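Local coordinates for MdcD (Pseudomonas aeruginosa, PDB 5VIP), which probably serves as a carboxyltransferase-like subunit of the biotin-independent malonate decarboxylase, acting in carboxy-lyase chemistry, at residues B[165-177]-B[236-250]. Numbering follows the deposited sequence.
Sequences IAAGLCSYVLVTR and VLAYFAKGLPARPRC
Strand 172-176 and helix 236-242, which meet through Tyr172, Leu174, Val236 and Tyr239, run antiparallel at 168° with their axes 10.1 Å apart, a clear example of a helix laid on a β-sheet. Alternate strand residues Tyr172 and Leu174 turn toward the helix. Leu174 lays CD2 over the face of the Tyr239 ring, a CH-pi contact 3.9 Å from its centroid, while its other branch, CD1, meets Val236 CG2. The two tyrosine rings are inclined at 44°, and Tyr239 CD1 sits 3.3 Å above the Tyr172 plane, displaced from the ring centre. With CG anti to its carbonyl carbon (chi1 -56°), Tyr172 reaches Gly243, the residue at which the chain leaves helical geometry with positive phi, and its hydroxyl donates a short 2.5 Å hydrogen bond from OH to Gly243 O. That acceptor lies in the plane of the ring at its edge, and the hydroxyl approaches it roughly in line with the carbonyl bond. Lys242 methylenes and Pro245 flank the same phenol, and Pro245 CD also packs 3.5 Å from Ser171 OG. Beyond Pro245 the chain rounds the N-terminal end of the strand; Arg249 NH2 comes near Val173 CG2, on the side turned away from the helix, but forms its salt bridge with Asp222, and Cys250 SG approaches Gly168 O. Strand 172-176 lies between parallel strands 150-153 and 223-225, and the helix packed on that sheet is consistent with the crotonase-like carboxyltransferase fold.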
ATOM      1  N   ILE B 165      -5.036  -2.973   0.911  1.00 13.25           N
ATOM      2  CA  ILE B 165      -4.642  -2.197  -0.254  1.00 14.18           C
ATOM      3  C   ILE B 165      -3.813  -3.101  -1.175  1.00 15.50           C
ATOM      4  O   ILE B 165      -3.951  -3.052  -2.399  1.00 14.80           O
ATOM      5  CB  ILE B 165      -3.849  -0.934   0.159  1.00 13.90           C
ATOM      6  CG1 ILE B 165      -4.736  -0.021   1.019  1.00 16.49           C
ATOM      7  CG2 ILE B 165      -3.311  -0.199  -1.072  1.00 14.82           C
ATOM      8  CD1 ILE B 165      -4.011   1.239   1.572  1.00 16.79           C
ATOM      9  N   ALA B 166      -2.966  -3.939  -0.577  1.00 14.18           N
ATOM     10  CA  ALA B 166      -2.215  -4.942  -1.347  1.00 17.53           C
ATOM     11  C   ALA B 166      -3.178  -5.887  -2.063  1.00 12.51           C
ATOM     12  O   ALA B 166      -2.985  -6.213  -3.226  1.00 13.53           O
ATOM     13  CB  ALA B 166      -1.266  -5.730  -0.444  1.00 15.20           C
ATOM     14  N   ALA B 167      -4.221  -6.317  -1.367  1.00 15.54           N
ATOM     15  CA  ALA B 167      -5.231  -7.178  -1.974  1.00 14.25           C
ATOM     16  C   ALA B 167      -5.855  -6.473  -3.185  1.00 15.53           C
ATOM     17  O   ALA B 167      -6.058  -7.080  -4.244  1.00 15.80           O
ATOM     18  CB  ALA B 167      -6.305  -7.552  -0.944  1.00 15.80           C
ATOM     19  N   GLY B 168      -6.135  -5.182  -3.028  1.00 13.92           N
ATOM     20  CA  GLY B 168      -6.716  -4.384  -4.099  1.00 12.82           C
ATOM     21  C   GLY B 168      -5.805  -4.259  -5.317  1.00 16.61           C
ATOM     22  O   GLY B 168      -6.284  -3.973  -6.410  1.00 14.15           O
ATOM     23  N   LEU B 169      -4.495  -4.460  -5.134  1.00 12.85           N
ATOM     24  CA  LEU B 169      -3.563  -4.458  -6.267  1.00 11.26           C
ATOM     25  C   LEU B 169      -3.533  -5.783  -7.005  1.00 13.48           C
ATOM     26  O   LEU B 169      -3.172  -5.826  -8.183  1.00 14.44           O
ATOM     27  CB  LEU B 169      -2.138  -4.168  -5.815  1.00 14.21           C
ATOM     28  CG  LEU B 169      -1.880  -2.843  -5.125  1.00 12.37           C
ATOM     29  CD1 LEU B 169      -0.515  -2.943  -4.464  1.00 14.48           C
ATOM     30  CD2 LEU B 169      -1.912  -1.730  -6.146  1.00 11.13           C
ATOM     31  N   CYS B 170      -3.854  -6.871  -6.307  1.00 11.59           N
ATOM     32  CA  CYS B 170      -3.722  -8.211  -6.893  1.00 11.71           C
ATOM     33  C   CYS B 170      -4.667  -8.407  -8.077  1.00 13.35           C
ATOM     34  O   CYS B 170      -5.807  -7.928  -8.042  1.00 12.30           O
ATOM     35  CB  CYS B 170      -3.997  -9.283  -5.831  1.00 13.41           C
ATOM     36  SG  CYS B 170      -2.669  -9.389  -4.588  1.00 15.70           S
ATOM     37  N   SER B 171      -4.201  -9.120  -9.103  1.00 11.71           N
ATOM     38  CA  SER B 171      -5.011  -9.405 -10.295  1.00 13.88           C
ATOM     39  C   SER B 171      -6.354 -10.037  -9.975  1.00 16.17           C
ATOM     40  O   SER B 171      -7.380  -9.678 -10.557  1.00 13.31           O
ATOM     41  CB  SER B 171      -4.254 -10.345 -11.253  1.00 13.60           C
ATOM     42  OG  SER B 171      -3.117  -9.697 -11.812  1.00 15.48           O
ATOM     43  N   TYR B 172      -6.343 -11.005  -9.063  1.00 11.86           N
ATOM     44  CA  TYR B 172      -7.577 -11.697  -8.704  1.00 14.39           C
ATOM     45  C   TYR B 172      -7.699 -11.827  -7.202  1.00 14.15           C
ATOM     46  O   TYR B 172      -6.728 -12.175  -6.537  1.00 14.46           O
ATOM     47  CB  TYR B 172      -7.635 -13.090  -9.351  1.00 11.58           C
ATOM     48  CG  TYR B 172      -7.487 -13.025 -10.848  1.00 14.16           C
ATOM     49  CD1 TYR B 172      -8.496 -12.480 -11.637  1.00 12.88           C
ATOM     50  CD2 TYR B 172      -6.319 -13.454 -11.466  1.00 14.46           C
ATOM     51  CE1 TYR B 172      -8.352 -12.393 -13.024  1.00 14.63           C
ATOM     52  CE2 TYR B 172      -6.162 -13.379 -12.848  1.00 13.11           C
ATOM     53  CZ  TYR B 172      -7.184 -12.848 -13.618  1.00 16.55           C
ATOM     54  OH  TYR B 172      -7.017 -12.776 -14.987  1.00 13.51           O
ATOM     55  N   VAL B 173      -8.898 -11.559  -6.685  1.00 13.89           N
ATOM     56  CA  VAL B 173      -9.182 -11.692  -5.259  1.00 13.79           C
ATOM     57  C   VAL B 173     -10.296 -12.708  -5.042  1.00 15.54           C
ATOM     58  O   VAL B 173     -11.417 -12.535  -5.547  1.00 15.37           O
ATOM     59  CB  VAL B 173      -9.605 -10.342  -4.622  1.00 16.05           C
ATOM     60  CG1 VAL B 173      -9.978 -10.555  -3.160  1.00 17.18           C
ATOM     61  CG2 VAL B 173      -8.489  -9.313  -4.756  1.00 16.87           C
ATOM     62  N   LEU B 174      -9.984 -13.774  -4.314  1.00 12.62           N
ATOM     63  CA  LEU B 174     -10.952 -14.848  -4.100  1.00 12.76           C
ATOM     64  C   LEU B 174     -11.358 -14.838  -2.640  1.00 15.06           C
ATOM     65  O   LEU B 174     -10.504 -14.764  -1.756  1.00 16.76           O
ATOM     66  CB  LEU B 174     -10.375 -16.223  -4.485  1.00 12.74           C
ATOM     67  CG  LEU B 174      -9.510 -16.312  -5.756  1.00 15.50           C
ATOM     68  CD1 LEU B 174      -9.144 -17.761  -6.105  1.00 13.26           C
ATOM     69  CD2 LEU B 174     -10.131 -15.585  -6.922  1.00 17.63           C
ATOM     70  N   VAL B 175     -12.657 -14.907  -2.379  1.00 15.45           N
ATOM     71  CA  VAL B 175     -13.137 -14.839  -1.007  1.00 14.37           C
ATOM     72  C   VAL B 175     -14.132 -15.956  -0.692  1.00 18.21           C
ATOM     73  O   VAL B 175     -14.776 -16.508  -1.585  1.00 19.37           O
ATOM     74  CB  VAL B 175     -13.804 -13.482  -0.714  1.00 15.59           C
ATOM     75  CG1 VAL B 175     -12.791 -12.330  -0.835  1.00 15.75           C
ATOM     76  CG2 VAL B 175     -15.009 -13.269  -1.651  1.00 16.76           C
ATOM     77  N   THR B 176     -14.245 -16.284   0.590  1.00 17.99           N
ATOM     78  CA  THR B 176     -15.271 -17.205   1.060  1.00 19.68           C
ATOM     79  C   THR B 176     -16.374 -16.410   1.752  1.00 22.68           C
ATOM     80  O   THR B 176     -16.258 -15.192   1.927  1.00 22.72           O
ATOM     81  CB  THR B 176     -14.700 -18.241   2.049  1.00 19.28           C
ATOM     82  OG1 THR B 176     -14.203 -17.552   3.205  1.00 24.57           O
ATOM     83  CG2 THR B 176     -13.562 -19.022   1.420  1.00 20.00           C
ATOM     84  N   ARG B 177     -17.430 -17.102   2.170  1.00 22.50           N
ATOM     85  CA  ARG B 177     -18.488 -16.471   2.955  1.00 26.84           C
ATOM     86  C   ARG B 177     -17.970 -15.913   4.283  1.00 25.20           C
ATOM     87  O   ARG B 177     -18.419 -14.860   4.735  1.00 26.84           O
ATOM     88  CB  ARG B 177     -19.622 -17.465   3.227  1.00 30.61           C
ATOM     89  CG  ARG B 177     -20.765 -16.859   4.025  1.00 38.38           C
ATOM     90  CD  ARG B 177     -22.105 -17.560   3.788  1.00 42.47           C
ATOM     91  NE  ARG B 177     -23.235 -16.695   4.133  1.00 51.00           N
ATOM     92  CZ  ARG B 177     -23.471 -16.190   5.343  1.00 60.65           C
ATOM     93  NH1 ARG B 177     -22.673 -16.471   6.370  1.00 54.91           N
ATOM     94  NH2 ARG B 177     -24.526 -15.407   5.535  1.00 66.56           N
ATOM     95  N   VAL B 236      -8.067 -21.285  -7.620  1.00 11.30           N
ATOM     96  CA  VAL B 236      -6.743 -20.680  -7.665  1.00 10.79           C
ATOM     97  C   VAL B 236      -6.047 -21.053  -8.972  1.00 12.69           C
ATOM     98  O   VAL B 236      -5.508 -20.184  -9.686  1.00 12.92           O
ATOM     99  CB  VAL B 236      -5.884 -21.117  -6.454  1.00 12.29           C
ATOM    100  CG1 VAL B 236      -4.419 -20.804  -6.689  1.00 14.63           C
ATOM    101  CG2 VAL B 236      -6.391 -20.430  -5.181  1.00 12.02           C
ATOM    102  N   LEU B 237      -6.086 -22.338  -9.307  1.00 10.80           N
ATOM    103  CA  LEU B 237      -5.417 -22.798 -10.518  1.00 11.99           C
ATOM    104  C   LEU B 237      -6.056 -22.202 -11.795  1.00 14.23           C
ATOM    105  O   LEU B 237      -5.346 -21.846 -12.741  1.00 13.01           O
ATOM    106  CB  LEU B 237      -5.440 -24.322 -10.590  1.00 11.70           C
ATOM    107  CG  LEU B 237      -4.581 -25.068  -9.561  1.00 14.43           C
ATOM    108  CD1 LEU B 237      -4.629 -26.564  -9.834  1.00 17.32           C
ATOM    109  CD2 LEU B 237      -3.148 -24.574  -9.578  1.00 15.41           C
ATOM    110  N   ALA B 238      -7.381 -22.087 -11.810  1.00 12.76           N
ATOM    111  CA  ALA B 238      -8.086 -21.545 -12.973  1.00 11.18           C
ATOM    112  C   ALA B 238      -7.709 -20.086 -13.183  1.00 13.92           C
ATOM    113  O   ALA B 238      -7.537 -19.639 -14.311  1.00 13.15           O
ATOM    114  CB  ALA B 238      -9.591 -21.686 -12.810  1.00 12.50           C
ATOM    115  N   TYR B 239      -7.546 -19.351 -12.088  1.00 14.47           N
ATOM    116  CA  TYR B 239      -7.217 -17.936 -12.193  1.00 16.23           C
ATOM    117  C   TYR B 239      -5.786 -17.718 -12.646  1.00 16.33           C
ATOM    118  O   TYR B 239      -5.542 -16.827 -13.445  1.00 15.45           O
ATOM    119  CB  TYR B 239      -7.490 -17.211 -10.873  1.00 15.39           C
ATOM    120  CG  TYR B 239      -8.930 -16.763 -10.803  1.00 13.54           C
ATOM    121  CD1 TYR B 239      -9.372 -15.699 -11.567  1.00 15.73           C
ATOM    122  CD2 TYR B 239      -9.860 -17.451 -10.030  1.00 16.06           C
ATOM    123  CE1 TYR B 239     -10.691 -15.288 -11.534  1.00 18.67           C
ATOM    124  CE2 TYR B 239     -11.185 -17.058  -9.997  1.00 17.59           C
ATOM    125  CZ  TYR B 239     -11.594 -15.974 -10.752  1.00 20.57           C
ATOM    126  OH  TYR B 239     -12.919 -15.571 -10.715  1.00 21.88           O
ATOM    127  N   PHE B 240      -4.844 -18.527 -12.171  1.00 13.67           N
ATOM    128  CA  PHE B 240      -3.490 -18.459 -12.716  1.00 15.20           C
ATOM    129  C   PHE B 240      -3.462 -18.798 -14.202  1.00 15.66           C
ATOM    130  O   PHE B 240      -2.747 -18.156 -14.959  1.00 16.87           O
ATOM    131  CB  PHE B 240      -2.532 -19.387 -11.966  1.00 13.24           C
ATOM    132  CG  PHE B 240      -2.056 -18.810 -10.653  1.00 13.26           C
ATOM    133  CD1 PHE B 240      -1.378 -17.604 -10.627  1.00 12.98           C
ATOM    134  CD2 PHE B 240      -2.294 -19.469  -9.461  1.00 14.35           C
ATOM    135  CE1 PHE B 240      -0.931 -17.055  -9.428  1.00 13.80           C
ATOM    136  CE2 PHE B 240      -1.853 -18.927  -8.251  1.00 13.47           C
ATOM    137  CZ  PHE B 240      -1.180 -17.721  -8.236  1.00 10.73           C
ATOM    138  N   ALA B 241      -4.234 -19.799 -14.608  1.00 12.59           N
ATOM    139  CA  ALA B 241      -4.257 -20.233 -16.016  1.00 15.60           C
ATOM    140  C   ALA B 241      -4.886 -19.167 -16.922  1.00 16.48           C
ATOM    141  O   ALA B 241      -4.600 -19.086 -18.116  1.00 14.80           O
ATOM    142  CB  ALA B 241      -5.005 -21.548 -16.148  1.00 15.75           C
ATOM    143  N   LYS B 242      -5.750 -18.360 -16.329  1.00 15.54           N
ATOM    144  CA  LYS B 242      -6.385 -17.224 -16.991  1.00 16.62           C
ATOM    145  C   LYS B 242      -5.371 -16.151 -17.397  1.00 21.25           C
ATOM    146  O   LYS B 242      -5.520 -15.506 -18.436  1.00 19.58           O
ATOM    147  CB  LYS B 242      -7.435 -16.652 -16.043  1.00 17.60           C
ATOM    148  CG  LYS B 242      -8.364 -15.623 -16.563  1.00 20.26           C
ATOM    149  CD  LYS B 242      -9.482 -15.513 -15.536  1.00 20.49           C
ATOM    150  CE  LYS B 242     -10.194 -14.189 -15.624  1.00 23.77           C
ATOM    151  NZ  LYS B 242     -11.137 -14.120 -16.756  1.00 25.46           N
ATOM    152  N   GLY B 243      -4.335 -15.961 -16.583  1.00 17.75           N
ATOM    153  CA  GLY B 243      -3.302 -14.987 -16.908  1.00 17.40           C
ATOM    154  C   GLY B 243      -3.695 -13.590 -16.475  1.00 16.62           C
ATOM    155  O   GLY B 243      -4.711 -13.399 -15.784  1.00 16.18           O
ATOM    156  N   LEU B 244      -2.908 -12.602 -16.895  1.00 15.41           N
ATOM    157  CA  LEU B 244      -3.146 -11.216 -16.505  1.00 17.35           C
ATOM    158  C   LEU B 244      -4.469 -10.662 -17.063  1.00 17.56           C
ATOM    159  O   LEU B 244      -4.737 -10.771 -18.259  1.00 19.30           O
ATOM    160  CB  LEU B 244      -1.984 -10.339 -16.965  1.00 17.83           C
ATOM    161  CG  LEU B 244      -0.674 -10.496 -16.191  1.00 20.53           C
ATOM    162  CD1 LEU B 244       0.441  -9.704 -16.868  1.00 19.93           C
ATOM    163  CD2 LEU B 244      -0.879 -10.014 -14.760  1.00 14.87           C
ATOM    164  N   PRO B 245      -5.294 -10.053 -16.197  1.00 17.08           N
ATOM    165  CA  PRO B 245      -6.554  -9.459 -16.669  1.00 20.93           C
ATOM    166  C   PRO B 245      -6.321  -8.258 -17.597  1.00 23.74           C
ATOM    167  O   PRO B 245      -5.377  -7.484 -17.406  1.00 23.41           O
ATOM    168  CB  PRO B 245      -7.261  -9.032 -15.370  1.00 19.71           C
ATOM    169  CG  PRO B 245      -6.181  -8.920 -14.352  1.00 18.25           C
ATOM    170  CD  PRO B 245      -5.092  -9.883 -14.748  1.00 17.37           C
ATOM    171  N   ALA B 246      -7.180  -8.112 -18.602  1.00 23.80           N
ATOM    172  CA  ALA B 246      -7.029  -7.043 -19.588  1.00 23.89           C
ATOM    173  C   ALA B 246      -7.296  -5.658 -19.001  1.00 23.46           C
ATOM    174  O   ALA B 246      -6.653  -4.680 -19.389  1.00 27.60           O
ATOM    175  CB  ALA B 246      -7.955  -7.287 -20.773  1.00 26.80           C
ATOM    176  N   ARG B 247      -8.258  -5.569 -18.088  1.00 19.54           N
ATOM    177  CA  ARG B 247      -8.609  -4.282 -17.504  1.00 25.26           C
ATOM    178  C   ARG B 247      -8.989  -4.439 -16.033  1.00 26.14           C
ATOM    179  O   ARG B 247     -10.168  -4.434 -15.675  1.00 25.00           O
ATOM    180  CB  ARG B 247      -9.750  -3.634 -18.288  1.00 29.66           C
ATOM    181  CG  ARG B 247      -9.821  -2.140 -18.102  1.00 36.85           C
ATOM    182  CD  ARG B 247     -10.842  -1.532 -19.036  1.00 43.95           C
ATOM    183  NE  ARG B 247     -11.326  -0.259 -18.517  1.00 47.63           N
ATOM    184  CZ  ARG B 247     -12.602  -0.013 -18.253  1.00 47.01           C
ATOM    185  NH1 ARG B 247     -13.520  -0.954 -18.453  1.00 47.89           N
ATOM    186  NH2 ARG B 247     -12.959   1.170 -17.786  1.00 50.68           N
ATOM    187  N   PRO B 248      -7.975  -4.580 -15.176  1.00 20.41           N
ATOM    188  CA  PRO B 248      -8.188  -4.799 -13.742  1.00 21.29           C
ATOM    189  C   PRO B 248      -8.753  -3.548 -13.061  1.00 23.03           C
ATOM    190  O   PRO B 248      -8.679  -2.463 -13.643  1.00 21.28           O
ATOM    191  CB  PRO B 248      -6.783  -5.130 -13.234  1.00 22.65           C
ATOM    192  CG  PRO B 248      -5.876  -4.405 -14.173  1.00 25.29           C
ATOM    193  CD  PRO B 248      -6.547  -4.475 -15.522  1.00 21.97           C
ATOM    194  N   ARG B 249      -9.298  -3.708 -11.858  1.00 20.06           N
ATOM    195  CA  ARG B 249      -9.973  -2.622 -11.149  1.00 19.32           C
ATOM    196  C   ARG B 249      -9.087  -1.389 -10.964  1.00 19.40           C
ATOM    197  O   ARG B 249      -9.573  -0.269 -11.068  1.00 21.93           O
ATOM    198  CB  ARG B 249     -10.485  -3.107  -9.785  1.00 18.49           C
ATOM    199  CG  ARG B 249     -11.739  -3.993  -9.868  1.00 23.15           C
ATOM    200  CD  ARG B 249     -12.143  -4.550  -8.505  1.00 20.98           C
ATOM    201  NE  ARG B 249     -11.175  -5.531  -8.032  1.00 19.94           N
ATOM    202  CZ  ARG B 249     -11.232  -6.831  -8.301  1.00 20.91           C
ATOM    203  NH1 ARG B 249     -12.225  -7.321  -9.039  1.00 16.47           N
ATOM    204  NH2 ARG B 249     -10.293  -7.644  -7.836  1.00 19.17           N
ATOM    205  N   CYS B 250      -7.793  -1.590 -10.729  1.00 18.05           N
ATOM    206  CA  CYS B 250      -6.860  -0.471 -10.505  1.00 20.81           C
ATOM    207  C   CYS B 250      -6.717   0.463 -11.709  1.00 24.09           C
ATOM    208  O   CYS B 250      -6.304   1.619 -11.570  1.00 23.25           O
ATOM    209  CB  CYS B 250      -5.466  -1.000 -10.131  1.00 21.34           C
ATOM    210  SG  CYS B 250      -5.333  -1.533  -8.431  1.00 22.73           S
TER